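Local coordinates for alpha-ketoglutarate-dependent 2,4-dichlorophenoxyacetate dioxygenase (Bradyrhizobium diazoefficiens, PDB 5BKE), which probably catalyses 2-oxoglutarate-dependent oxidation, as a metal-dependent dioxygenase of the TfdA family linked to herbicide degradation, at residues Ser102-His105 / Leu106-Gly110. Residues are numbered along the deposited sequence; the frame is centred on the assembly and turned at random.
Sequences SRTH and LFNLG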
ATOM      1  N   SER C 102       0.750 -18.074  60.691  1.00 56.61           N
ATOM      2  CA  SER C 102      -0.185 -17.042  61.178  1.00 57.89           C
ATOM      3  C   SER C 102      -1.229 -16.663  60.116  1.00 58.13           C
ATOM      4  O   SER C 102      -0.954 -16.753  58.916  1.00 58.50           O
ATOM      5  CB  SER C 102       0.570 -15.793  61.653  1.00 58.35           C
ATOM      6  OG  SER C 102       1.074 -15.030  60.562  1.00 60.08           O
ATOM      7  N   ARG C 103      -2.410 -16.238  60.564  1.00 56.45           N
ATOM      8  CA  ARG C 103      -3.521 -15.873  59.667  1.00 57.75           C
ATOM      9  C   ARG C 103      -3.227 -14.625  58.814  1.00 57.48           C
ATOM     10  O   ARG C 103      -3.735 -14.508  57.694  1.00 55.86           O
ATOM     11  CB  ARG C 103      -4.829 -15.700  60.456  1.00 56.78           C
ATOM     12  CG  ARG C 103      -6.100 -15.882  59.636  1.00 54.73           C
ATOM     13  CD  ARG C 103      -7.349 -15.776  60.498  1.00 53.53           C
ATOM     14  NE  ARG C 103      -8.562 -16.057  59.731  1.00 51.06           N
ATOM     15  CZ  ARG C 103      -9.437 -15.138  59.320  1.00 51.08           C
ATOM     16  NH1 ARG C 103      -9.261 -13.853  59.604  1.00 48.65           N
ATOM     17  NH2 ARG C 103     -10.505 -15.512  58.623  1.00 50.71           N
ATOM     18  N   THR C 104      -2.404 -13.717  59.349  1.00 58.08           N
ATOM     19  CA  THR C 104      -1.964 -12.500  58.649  1.00 57.46           C
ATOM     20  C   THR C 104      -1.053 -12.820  57.452  1.00 56.17           C
ATOM     21  O   THR C 104      -1.320 -12.376  56.333  1.00 54.57           O
ATOM     22  CB  THR C 104      -1.255 -11.521  59.615  1.00 59.88           C
ATOM     23  OG1 THR C 104      -2.077 -11.314  60.769  1.00 63.61           O
ATOM     24  CG2 THR C 104      -0.974 -10.171  58.945  1.00 56.40           C
ATOM     25  N   HIS C 105       0.008 -13.592  57.698  1.00 52.48           N
ATOM     26  CA  HIS C 105       0.941 -13.991  56.650  1.00 50.37           C
ATOM     27  C   HIS C 105       0.249 -14.780  55.531  1.00 49.02           C
ATOM     28  O   HIS C 105       0.452 -14.477  54.354  1.00 46.94           O
ATOM     29  CB  HIS C 105       2.126 -14.776  57.231  1.00 47.97           C
ATOM     30  CG  HIS C 105       3.047 -15.333  56.190  1.00 46.44           C
ATOM     31  ND1 HIS C 105       3.164 -16.685  55.945  1.00 46.10           N
ATOM     32  CD2 HIS C 105       3.877 -14.719  55.313  1.00 44.61           C
ATOM     33  CE1 HIS C 105       4.036 -16.881  54.973  1.00 45.09           C
ATOM     34  NE2 HIS C 105       4.480 -15.704  54.570  1.00 45.03           N
ATOM     35  N   LEU C 106      -0.577 -15.762  55.907  1.00 47.35           N
ATOM     36  CA  LEU C 106      -1.285 -16.621  54.944  1.00 48.57           C
ATOM     37  C   LEU C 106      -2.221 -15.847  54.008  1.00 48.64           C
ATOM     38  O   LEU C 106      -2.358 -16.201  52.832  1.00 49.19           O
ATOM     39  CB  LEU C 106      -2.041 -17.759  55.651  1.00 47.83           C
ATOM     40  CG  LEU C 106      -1.285 -18.907  56.350  1.00 48.16           C
ATOM     41  CD1 LEU C 106      -2.279 -19.928  56.888  1.00 46.19           C
ATOM     42  CD2 LEU C 106      -0.244 -19.600  55.468  1.00 48.48           C
ATOM     43  N   PHE C 107      -2.844 -14.797  54.541  1.00 47.66           N
ATOM     44  CA  PHE C 107      -3.633 -13.849  53.759  1.00 47.51           C
ATOM     45  C   PHE C 107      -2.734 -12.995  52.841  1.00 46.66           C
ATOM     46  O   PHE C 107      -3.088 -12.764  51.682  1.00 44.52           O
ATOM     47  CB  PHE C 107      -4.469 -12.971  54.696  1.00 49.44           C
ATOM     48  CG  PHE C 107      -5.590 -12.225  54.012  1.00 54.10           C
ATOM     49  CD1 PHE C 107      -5.384 -10.931  53.489  1.00 55.01           C
ATOM     50  CD2 PHE C 107      -6.869 -12.791  53.911  1.00 53.75           C
ATOM     51  CE1 PHE C 107      -6.424 -10.236  52.867  1.00 53.90           C
ATOM     52  CE2 PHE C 107      -7.909 -12.097  53.296  1.00 51.84           C
ATOM     53  CZ  PHE C 107      -7.685 -10.823  52.770  1.00 53.13           C
ATOM     54  N   ASN C 108      -1.578 -12.550  53.359  1.00 46.71           N
ATOM     55  CA  ASN C 108      -0.579 -11.748  52.607  1.00 44.42           C
ATOM     56  C   ASN C 108       0.063 -12.488  51.431  1.00 42.48           C
ATOM     57  O   ASN C 108       0.636 -11.862  50.539  1.00 44.29           O
ATOM     58  CB  ASN C 108       0.548 -11.267  53.525  1.00 45.62           C
ATOM     59  CG  ASN C 108       0.125 -10.155  54.470  1.00 48.61           C
ATOM     60  OD1 ASN C 108      -1.016  -9.671  54.444  1.00 51.12           O
ATOM     61  ND2 ASN C 108       1.059  -9.741  55.324  1.00 48.00           N
ATOM     62  N   LEU C 109      -0.012 -13.818  51.459  1.00 39.01           N
ATOM     63  CA  LEU C 109       0.452 -14.666  50.366  1.00 35.26           C
ATOM     64  C   LEU C 109      -0.392 -14.483  49.101  1.00 32.95           C
ATOM     65  O   LEU C 109       0.061 -14.810  48.003  1.00 32.12           O
ATOM     66  CB  LEU C 109       0.505 -16.137  50.801  1.00 35.05           C
ATOM     67  CG  LEU C 109       1.644 -16.537  51.756  1.00 35.34           C
ATOM     68  CD1 LEU C 109       1.503 -17.991  52.182  1.00 33.29           C
ATOM     69  CD2 LEU C 109       3.028 -16.283  51.148  1.00 35.47           C
ATOM     70  N   GLY C 110      -1.599 -13.938  49.272  1.00 29.54           N
ATOM     71  CA  GLY C 110      -2.443 -13.462  48.181  1.00 28.07           C
ATOM     72  C   GLY C 110      -1.738 -12.551  47.186  1.00 26.67           C
ATOM     73  O   GLY C 110      -2.023 -12.604  45.992  1.00 26.19           O
TER
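The short helix 103-108 is held by i to i+4 bonds, and H105 and L109, one turn apart, meet on one of its sides. CG of L109 sits over one face of the imidazole, 4.2 Å from the centroid of the H105 ring and offset toward its rim, a CH-pi contact, while L109 CD2 comes to 3.8 Å from H105 NE2. The ring gets there because H105 CG lies anti to the backbone N (chi1 174°), and a weak bond from its ND1 to the carbonyl of K100 may help fix its rotation.

S102 is the N-cap: its OG accepts a weak bond from H105 N at 3.4 Å, and A99 O is a second partner of that hydroxyl. S102 O takes the first i to i+4 bond, from L106 N at 3.2 Å and nearly straight (167°). F107 N approaches R103 O from above the carbonyl plane. The final i to i+4 bond, L109 N to H105 O, is weak and bent to 129°; the next, G110 N to F107 O, spans three residues as the helix passes into a 3-10 segment.

R103 is turned out to a salt bridge with E187, F107 packs edge-to-face on F180, and L109 lies against P225 of the second subunit. With the side chain of N108 about 9 Å from the bound N-oxalylglycine, this is a serine-capped helix near, but not lining, the ligand pocket of a TauD/TfdA-type dioxygenase.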